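Local coordinates for sulfonate ABC transporter, periplasmic sulfonate-binding protein SsuA (Methylobacillus flagellatus, PDB 3UIF) that probably binds sulfonates or sulfate esters in the periplasm and hands them to an ABC importer in the inner membrane, at residues 98-102 with 257-262; 174-178 with 250-255; 229-234 with 319-323. All blocks are in the same frame, centred on the assembly; numbering follows the deposited sequence. Where two conformers were deposited one is given.

Contact 1 (98-102 with 257-262); sequences TSNSY and REYDQD
E258 reaches over to 98-102 with both oxygens of its carboxylate, and each takes a different donor. OE1 of E258 accepts the main-chain N-H of N100 on its syn lone pair, N100 N to E258 OE1 being 2.8 Å. OE2 receives the hydroxyl hydrogen of Y102, which arrives nearly in line with the C-O bond, at 2.6 Å from Y102 OH to E258 OE2. That oxygen lies in the plane of the phenol ring, at its edge, yet the carboxylate is turned 69° from the ring. The glutamate gets there by setting CG anti to its N (chi1 161°) and then bending at chi2; its CG lies against one face of the Y259 ring. Segment 98-102 belongs to a crossover between the two lobes of the type 2 periplasmic-binding-protein fold: strand 89-94 before it lies in one sheet and strand 102-106 after it in the other. R269 adds a salt bridge to E258 OE1, which would favour the ionised acid. With an alanine in place of E258, the N100 N-H and the Y102 hydroxyl would probably lose their acceptor, and R269 a carboxylate partner. The amide of N100 meets D262 from the opposite direction: ND2 of N100 points at OD2 of D262, 3.1 Å away and almost straight (172°), in the plane of the amide but above that of the carboxylate. T191 OG1 bonds the other end of the amide, at N100 OD1, so both ends fix its rotation. K199 and R269 form salt bridges with OD2 of D262.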
loop_
_atom_site.group_PDB
_atom_site.type_symbol
_atom_site.label_atom_id
_atom_site.label_comp_id
_atom_site.label_asym_id
_atom_site.label_seq_id
_atom_site.Cartn_x
_atom_site.Cartn_y
_atom_site.Cartn_z
ATOM N N THR A 98 3.303 1.859 1.978
ATOM C CA THR A 98 2.770 2.751 0.993
ATOM C C THR A 98 2.214 4.066 1.592
ATOM O O THR A 98 2.490 5.139 1.052
ATOM C CB THR A 98 1.884 1.985 -0.031
ATOM O OG1 THR A 98 1.574 2.831 -1.142
ATOM C CG2 THR A 98 0.629 1.422 0.580
ATOM N N SER A 99 1.516 3.994 2.739
ATOM C CA SER A 99 0.865 5.178 3.312
ATOM C C SER A 99 0.793 5.222 4.833
ATOM O O SER A 99 0.546 4.197 5.487
ATOM C CB SER A 99 -0.579 5.272 2.801
ATOM O OG SER A 99 -0.707 4.726 1.502
ATOM N N ASN A 100 0.955 6.415 5.394
ATOM C CA ASN A 100 0.535 6.657 6.763
ATOM C C ASN A 100 -0.982 6.900 6.821
ATOM O O ASN A 100 -1.640 7.107 5.786
ATOM C CB ASN A 100 1.291 7.848 7.380
ATOM C CG ASN A 100 2.771 7.568 7.579
ATOM O OD1 ASN A 100 3.166 6.742 8.415
ATOM N ND2 ASN A 100 3.605 8.264 6.812
ATOM N N SER A 101 -1.537 6.855 8.026
ATOM C CA SER A 101 -2.905 7.301 8.243
ATOM C C SER A 101 -2.909 8.418 9.247
ATOM O O SER A 101 -1.937 8.599 9.972
ATOM C CB SER A 101 -3.792 6.165 8.706
ATOM O OG SER A 101 -3.794 5.143 7.739
ATOM N N TYR A 102 -4.004 9.167 9.280
ATOM C CA TYR A 102 -4.051 10.452 9.975
ATOM C C TYR A 102 -5.420 10.673 10.603
ATOM O O TYR A 102 -6.447 10.375 9.980
ATOM C CB TYR A 102 -3.776 11.588 8.974
ATOM C CG TYR A 102 -2.465 11.480 8.225
ATOM C CD1 TYR A 102 -2.348 10.724 7.057
ATOM C CD2 TYR A 102 -1.337 12.135 8.690
ATOM C CE1 TYR A 102 -1.148 10.623 6.386
ATOM C CE2 TYR A 102 -0.123 12.042 8.027
ATOM C CZ TYR A 102 -0.036 11.293 6.875
ATOM O OH TYR A 102 1.177 11.249 6.246
ATOM N N ARG A 257 4.904 15.650 2.121
ATOM C CA ARG A 257 4.636 15.645 3.556
ATOM C C ARG A 257 4.348 14.258 4.100
ATOM O O ARG A 257 4.569 13.988 5.282
ATOM C CB ARG A 257 3.516 16.615 3.887
ATOM C CG ARG A 257 4.069 17.997 4.100
ATOM C CD ARG A 257 2.961 18.978 4.351
ATOM N NE ARG A 257 2.281 19.296 3.107
ATOM C CZ ARG A 257 1.265 20.137 3.026
ATOM N NH1 ARG A 257 0.824 20.729 4.126
ATOM N NH2 ARG A 257 0.692 20.380 1.858
ATOM N N GLU A 258 3.856 13.389 3.228
ATOM C CA GLU A 258 3.638 11.990 3.561
ATOM C C GLU A 258 4.928 11.327 4.090
ATOM O O GLU A 258 4.861 10.446 4.953
ATOM C CB GLU A 258 3.031 11.243 2.346
ATOM C CG GLU A 258 3.143 9.715 2.335
ATOM C CD GLU A 258 2.393 9.028 3.473
ATOM O OE1 GLU A 258 2.569 7.805 3.647
ATOM O OE2 GLU A 258 1.627 9.672 4.207
ATOM N N TYR A 259 6.083 11.785 3.602
ATOM C CA TYR A 259 7.381 11.248 4.018
ATOM C C TYR A 259 8.088 12.098 5.063
ATOM O O TYR A 259 9.151 11.751 5.540
ATOM C CB TYR A 259 8.278 11.022 2.796
ATOM C CG TYR A 259 7.662 10.017 1.871
ATOM C CD1 TYR A 259 7.889 8.661 2.054
ATOM C CD2 TYR A 259 6.785 10.412 0.857
ATOM C CE1 TYR A 259 7.303 7.724 1.237
ATOM C CE2 TYR A 259 6.181 9.475 0.038
ATOM C CZ TYR A 259 6.448 8.130 0.231
ATOM O OH TYR A 259 5.863 7.171 -0.572
ATOM N N ASP A 260 7.478 13.204 5.443
ATOM C CA ASP A 260 8.094 14.154 6.358
ATOM C C ASP A 260 7.982 13.686 7.814
ATOM O O ASP A 260 6.911 13.254 8.250
ATOM C CB ASP A 260 7.392 15.486 6.202
ATOM C CG ASP A 260 8.344 16.591 5.924
ATOM O OD1 ASP A 260 8.878 17.192 6.910
ATOM O OD2 ASP A 260 8.560 16.850 4.710
ATOM N N GLN A 261 9.084 13.760 8.558
ATOM C CA GLN A 261 9.053 13.500 10.001
ATOM C C GLN A 261 8.503 12.112 10.406
ATOM O O GLN A 261 8.022 11.909 11.521
ATOM C CB GLN A 261 8.339 14.641 10.747
ATOM C CG GLN A 261 8.897 16.019 10.410
ATOM C CD GLN A 261 8.502 17.088 11.410
ATOM O OE1 GLN A 261 7.344 17.509 11.468
ATOM N NE2 GLN A 261 9.479 17.550 12.209
ATOM N N ASP A 262 8.635 11.157 9.498
ATOM C CA ASP A 262 8.169 9.789 9.693
ATOM C C ASP A 262 9.183 8.995 10.552
ATOM O O ASP A 262 10.376 9.306 10.545
ATOM C CB ASP A 262 7.987 9.145 8.309
ATOM C CG ASP A 262 7.010 7.960 8.309
ATOM O OD1 ASP A 262 6.681 7.382 9.383
ATOM O OD2 ASP A 262 6.590 7.587 7.191
#

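Contact 2 (174-178 with 250-255); sequences FDSYI and YPESVN. With SO4 (sulfate ion), chain C.
F174 and Y250 set their rings obliquely against each other, centroids 5.0 Å apart and planes at 65°, with F174 CZ meeting Y250 CD2 at 3.5 Å. At its edge, near the ring plane, F174 meets two oxygens of the other segment: the main-chain O of V254, and OD1 of N255, 3.4 Å from F174 CE2. The edge of Y250 takes the methyl CD1 of I178, 3.4 Å from Y250 CD1, while the CB of D175 comes in obliquely near the hydroxyl end. V254 fills the middle. Its CG1, placed anti to the backbone N (chi1 174°), lies 3.5 Å from F174 CD2, and its CG2 turns to I178 CG1. No hydrogen bond joins the segments: the start of helix 176-181 packs on the first turn of helix 252-257 by apolar contact. The amide of N255 folds back: its ND2 donates to P251 O, from above the carbonyl plane, and also to N247 O. P251 N-caps helix 252-257. Beyond it, E252 N bonds O2 of a sulfate, probably from the crystallisation liquor, at 2.9 Å. S253 N bonds the sulfate O3 at 3.1 Å, the classic way a helix N-terminus binds an anion through first-turn amides.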
loop_
_atom_site.group_PDB
_atom_site.type_symbol
_atom_site.label_atom_id
_atom_site.label_comp_id
_atom_site.label_asym_id
_atom_site.label_seq_id
_atom_site.Cartn_x
_atom_site.Cartn_y
_atom_site.Cartn_z
ATOM N N PHE A 174 -2.818 10.748 3.417
ATOM C CA PHE A 174 -2.155 12.056 3.242
ATOM C C PHE A 174 -3.028 13.164 2.644
ATOM O O PHE A 174 -2.665 14.339 2.699
ATOM C CB PHE A 174 -0.828 11.907 2.475
ATOM C CG PHE A 174 -0.989 11.585 1.004
ATOM C CD1 PHE A 174 -1.875 10.592 0.564
ATOM C CD2 PHE A 174 -0.240 12.260 0.056
ATOM C CE1 PHE A 174 -2.018 10.304 -0.787
ATOM C CE2 PHE A 174 -0.367 11.973 -1.297
ATOM C CZ PHE A 174 -1.257 11.002 -1.723
ATOM N N ASP A 175 -4.181 12.803 2.086
ATOM C CA ASP A 175 -5.175 13.805 1.664
ATOM C C ASP A 175 -5.582 14.709 2.830
ATOM O O ASP A 175 -6.086 15.816 2.635
ATOM C CB ASP A 175 -6.401 13.139 1.044
ATOM C CG ASP A 175 -6.911 11.979 1.876
ATOM O OD1 ASP A 175 -6.188 10.960 1.977
ATOM O OD2 ASP A 175 -8.038 12.076 2.413
ATOM N N SER A 176 -5.349 14.238 4.046
ATOM C CA SER A 176 -5.572 15.040 5.250
ATOM C C SER A 176 -4.885 16.423 5.216
ATOM O O SER A 176 -5.445 17.405 5.709
ATOM C CB SER A 176 -5.119 14.264 6.488
ATOM O OG SER A 176 -5.678 12.961 6.505
ATOM N N TYR A 177 -3.694 16.490 4.619
ATOM C CA TYR A 177 -2.875 17.705 4.592
ATOM C C TYR A 177 -3.506 18.889 3.867
ATOM O O TYR A 177 -3.234 20.052 4.200
ATOM C CB TYR A 177 -1.509 17.410 3.985
ATOM C CG TYR A 177 -0.577 16.731 4.951
ATOM C CD1 TYR A 177 -0.110 17.403 6.104
ATOM C CD2 TYR A 177 -0.152 15.420 4.724
ATOM C CE1 TYR A 177 0.745 16.774 6.993
ATOM C CE2 TYR A 177 0.700 14.788 5.610
ATOM C CZ TYR A 177 1.144 15.460 6.736
ATOM O OH TYR A 177 1.990 14.808 7.597
ATOM N N ILE A 178 -4.332 18.576 2.870
ATOM C CA ILE A 178 -5.106 19.582 2.145
ATOM C C ILE A 178 -5.959 20.372 3.140
ATOM O O ILE A 178 -6.011 21.602 3.081
ATOM C CB ILE A 178 -5.951 18.926 1.027
ATOM C CG1 ILE A 178 -5.048 18.503 -0.123
ATOM C CG2 ILE A 178 -6.983 19.893 0.471
ATOM C CD1 ILE A 178 -5.717 17.611 -1.138
ATOM N N TYR A 250 -2.753 14.914 -6.144
ATOM C CA TYR A 250 -2.403 15.789 -5.046
ATOM C C TYR A 250 -1.151 16.581 -5.344
ATOM O O TYR A 250 -0.262 16.076 -6.033
ATOM C CB TYR A 250 -2.200 14.958 -3.786
ATOM C CG TYR A 250 -3.448 14.229 -3.399
ATOM C CD1 TYR A 250 -4.530 14.923 -2.881
ATOM C CD2 TYR A 250 -3.569 12.845 -3.587
ATOM C CE1 TYR A 250 -5.703 14.269 -2.555
ATOM C CE2 TYR A 250 -4.744 12.184 -3.255
ATOM C CZ TYR A 250 -5.800 12.908 -2.734
ATOM O OH TYR A 250 -6.974 12.294 -2.379
ATOM N N PRO A 251 -1.066 17.820 -4.815
ATOM C CA PRO A 251 0.129 18.645 -4.992
ATOM C C PRO A 251 1.392 17.946 -4.516
ATOM O O PRO A 251 1.355 17.095 -3.611
ATOM C CB PRO A 251 -0.150 19.868 -4.108
ATOM C CG PRO A 251 -1.631 19.953 -4.029
ATOM C CD PRO A 251 -2.107 18.528 -4.039
ATOM N N GLU A 252 2.506 18.307 -5.133
ATOM C CA GLU A 252 3.820 17.799 -4.717
ATOM C C GLU A 252 4.092 17.949 -3.201
ATOM O O GLU A 252 4.600 17.032 -2.584
ATOM C CB GLU A 252 4.928 18.439 -5.566
ATOM C CG GLU A 252 4.972 17.868 -6.984
ATOM C CD GLU A 252 5.850 18.654 -7.941
ATOM O OE1 GLU A 252 5.631 18.508 -9.163
ATOM O OE2 GLU A 252 6.754 19.411 -7.494
ATOM N N SER A 253 3.719 19.083 -2.611
ATOM C CA SER A 253 3.936 19.316 -1.182
ATOM C C SER A 253 3.154 18.325 -0.312
ATOM O O SER A 253 3.658 17.896 0.736
ATOM C CB SER A 253 3.605 20.763 -0.796
ATOM O OG SER A 253 2.251 21.039 -1.037
ATOM N N VAL A 254 1.946 17.953 -0.751
ATOM C CA VAL A 254 1.150 16.959 -0.045
ATOM C C VAL A 254 1.867 15.613 -0.091
ATOM O O VAL A 254 2.021 14.963 0.949
ATOM C CB VAL A 254 -0.283 16.822 -0.615
ATOM C CG1 VAL A 254 -1.030 15.677 0.056
ATOM C CG2 VAL A 254 -1.056 18.123 -0.466
ATOM N N ASN A 255 2.316 15.214 -1.286
ATOM C CA ASN A 255 3.084 13.968 -1.485
ATOM C C ASN A 255 4.361 13.958 -0.669
ATOM O O ASN A 255 4.784 12.925 -0.174
ATOM C CB ASN A 255 3.447 13.779 -2.972
ATOM C CG ASN A 255 2.280 13.297 -3.810
ATOM O OD1 ASN A 255 1.939 12.119 -3.766
ATOM N ND2 ASN A 255 1.648 14.204 -4.560
HETATM S S SO4 C . 2.710 22.126 -5.452
HETATM O O1 SO4 C . 3.551 23.113 -6.151
HETATM O O2 SO4 C . 2.407 20.977 -6.341
HETATM O O3 SO4 C . 3.482 21.676 -4.273
HETATM O O4 SO4 C . 1.442 22.757 -5.027
#

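Contact 3 (229-234 with 319-323); sequences VHWVAQ and LEGFW
H230 leans out from helix 215-233 across L319 and ends on F322. Its CB touches CD1 of L319 at 3.8 Å, and CG meets the same methyl. With CG anti to the backbone N (chi1 175°), the imidazole is carried out toward 319-323, where L319 CD2 sits over one face in a CH-pi contact, 3.9 Å from the ring centroid. NE2 of H230 lies nearest that methyl. CD2 of H230 pushes edge-first into the F322 ring, 3.5 Å above its plane and over its centre, an edge-to-face pair with planes at 77°. On the other imidazole face, off toward the rim, lies NE2 of Q234, which is bonded to H230 O.

F322 CD1 stands over the centre of one face of the W323 indole, while A233 CB reaches the F322 edge in plane. W323 CZ2 then packs on V229 CG1 at 3.7 Å, and its NE1 bonds R267 O. R267 also makes a cation-pi contact with F322. This is plain hydrophobic packing without a cross-segment hydrogen bond: the C-terminal turn of helix 215-233 is covered by the loop that follows helix 308-316, through the H230-F322 edge-to-face pair and apolar methyls.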
loop_
_atom_site.group_PDB
_atom_site.type_symbol
_atom_site.label_atom_id
_atom_site.label_comp_id
_atom_site.label_asym_id
_atom_site.label_seq_id
_atom_site.Cartn_x
_atom_site.Cartn_y
_atom_site.Cartn_z
ATOM N N VAL A 229 13.763 -0.225 -7.534
ATOM C CA VAL A 229 13.528 0.163 -6.156
ATOM C C VAL A 229 14.806 0.666 -5.471
ATOM O O VAL A 229 14.782 1.665 -4.775
ATOM C CB VAL A 229 12.859 -0.980 -5.371
ATOM C CG1 VAL A 229 12.754 -0.650 -3.891
ATOM C CG2 VAL A 229 11.474 -1.249 -5.931
ATOM N N HIS A 230 15.926 -0.002 -5.706
ATOM C CA HIS A 230 17.217 0.461 -5.196
ATOM C C HIS A 230 17.525 1.855 -5.683
ATOM O O HIS A 230 18.116 2.676 -4.951
ATOM C CB HIS A 230 18.331 -0.510 -5.602
ATOM C CG HIS A 230 19.726 -0.045 -5.231
ATOM N ND1 HIS A 230 20.695 0.151 -6.149
ATOM C CD2 HIS A 230 20.290 0.270 -3.996
ATOM C CE1 HIS A 230 21.821 0.547 -5.540
ATOM N NE2 HIS A 230 21.574 0.630 -4.224
ATOM N N TRP A 231 17.129 2.147 -6.920
ATOM C CA TRP A 231 17.435 3.439 -7.500
ATOM C C TRP A 231 16.631 4.547 -6.846
ATOM O O TRP A 231 17.170 5.615 -6.530
ATOM C CB TRP A 231 17.264 3.412 -9.020
ATOM C CG TRP A 231 17.403 4.788 -9.615
ATOM C CD1 TRP A 231 18.572 5.434 -10.009
ATOM C CD2 TRP A 231 16.333 5.759 -9.845
ATOM N NE1 TRP A 231 18.301 6.696 -10.465
ATOM C CE2 TRP A 231 16.979 6.958 -10.387
ATOM C CE3 TRP A 231 14.965 5.759 -9.657
ATOM C CZ2 TRP A 231 16.258 8.089 -10.732
ATOM C CZ3 TRP A 231 14.243 6.906 -10.002
ATOM C CH2 TRP A 231 14.876 8.041 -10.533
ATOM N N VAL A 232 15.346 4.307 -6.624
ATOM C CA VAL A 232 14.479 5.320 -6.040
ATOM C C VAL A 232 14.721 5.492 -4.535
ATOM O O VAL A 232 14.435 6.556 -3.984
ATOM C CB VAL A 232 12.983 5.004 -6.284
ATOM C CG1 VAL A 232 12.480 3.947 -5.301
ATOM C CG2 VAL A 232 12.137 6.261 -6.189
ATOM N N ALA A 233 15.246 4.450 -3.885
ATOM C CA ALA A 233 15.368 4.415 -2.431
ATOM C C ALA A 233 16.558 5.240 -1.899
ATOM O O ALA A 233 16.633 5.528 -0.705
ATOM C CB ALA A 233 15.428 2.980 -1.933
ATOM N N GLN A 234 17.464 5.626 -2.794
ATOM C CA GLN A 234 18.550 6.526 -2.459
ATOM C C GLN A 234 17.986 7.947 -2.310
ATOM O O GLN A 234 17.062 8.321 -3.032
ATOM C CB GLN A 234 19.626 6.459 -3.545
ATOM C CG GLN A 234 20.125 5.045 -3.854
ATOM C CD GLN A 234 21.123 4.991 -5.002
ATOM O OE1 GLN A 234 22.111 5.727 -5.024
ATOM N NE2 GLN A 234 20.875 4.104 -5.960
ATOM N N LEU A 319 22.895 -6.291 -2.278
ATOM C CA LEU A 319 22.092 -5.351 -1.518
ATOM C C LEU A 319 21.631 -5.940 -0.188
ATOM O O LEU A 319 20.653 -5.444 0.409
ATOM C CB LEU A 319 20.885 -4.893 -2.342
ATOM C CG LEU A 319 21.195 -4.173 -3.654
ATOM C CD1 LEU A 319 19.875 -3.724 -4.251
ATOM C CD2 LEU A 319 22.145 -2.988 -3.462
ATOM N N GLU A 320 22.369 -6.960 0.283
ATOM C CA GLU A 320 21.984 -7.682 1.503
ATOM C C GLU A 320 21.948 -6.773 2.729
ATOM O O GLU A 320 21.157 -7.013 3.632
ATOM C CB GLU A 320 22.875 -8.909 1.753
ATOM C CG GLU A 320 22.718 -10.029 0.731
ATOM C CD GLU A 320 21.886 -11.203 1.224
ATOM O OE1 GLU A 320 20.646 -11.065 1.348
ATOM O OE2 GLU A 320 22.480 -12.284 1.457
ATOM N N GLY A 321 22.773 -5.726 2.743
ATOM C CA GLY A 321 22.785 -4.776 3.859
ATOM C C GLY A 321 22.213 -3.388 3.586
ATOM O O GLY A 321 22.419 -2.461 4.370
ATOM N N PHE A 322 21.488 -3.233 2.482
ATOM C CA PHE A 322 21.002 -1.923 2.062
ATOM C C PHE A 322 19.727 -1.513 2.839
ATOM O O PHE A 322 19.563 -0.343 3.182
ATOM C CB PHE A 322 20.817 -1.895 0.527
ATOM C CG PHE A 322 20.330 -0.576 -0.000
ATOM C CD1 PHE A 322 18.956 -0.362 -0.232
ATOM C CD2 PHE A 322 21.225 0.463 -0.237
ATOM C CE1 PHE A 322 18.506 0.861 -0.696
ATOM C CE2 PHE A 322 20.778 1.685 -0.703
ATOM C CZ PHE A 322 19.420 1.887 -0.932
ATOM N N TRP A 323 18.848 -2.484 3.114
ATOM C CA TRP A 323 17.716 -2.326 4.035
ATOM C C TRP A 323 17.985 -3.009 5.362
ATOM O O TRP A 323 18.871 -3.862 5.453
ATOM C CB TRP A 323 16.449 -2.873 3.391
ATOM C CG TRP A 323 15.922 -1.989 2.282
ATOM C CD1 TRP A 323 15.237 -0.789 2.419
ATOM C CD2 TRP A 323 16.055 -2.185 0.835
ATOM N NE1 TRP A 323 14.932 -0.255 1.199
ATOM C CE2 TRP A 323 15.397 -1.038 0.206
ATOM C CE3 TRP A 323 16.634 -3.162 0.023
ATOM C CZ2 TRP A 323 15.316 -0.902 -1.177
ATOM C CZ3 TRP A 323 16.550 -3.013 -1.362
ATOM C CH2 TRP A 323 15.907 -1.913 -1.948
#

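Overall arrangement
Contacts 1 and 2 form one continuous patch, their centres about 10 Å apart. Y102 of contact 1 joins them: its CE1 lies 3.4 Å from F174 N, and its ring meets that of Y177 edge-to-face. Contact 2 is nested within the chain loop closed by contact 1, whereas contact 3 alternates with both along the sequence. It stands apart, its centre about 20 Å from that of contact 1 and about 26 Å from that of contact 2. W266 spans part of the gap, its ring edge-to-face with Y259 and its NE1 bonded to V232 O. A glycerol, probably from the crystallisation liquor, is hydrogen-bonded to Y259 OH and may mark a pocket beside contact 1.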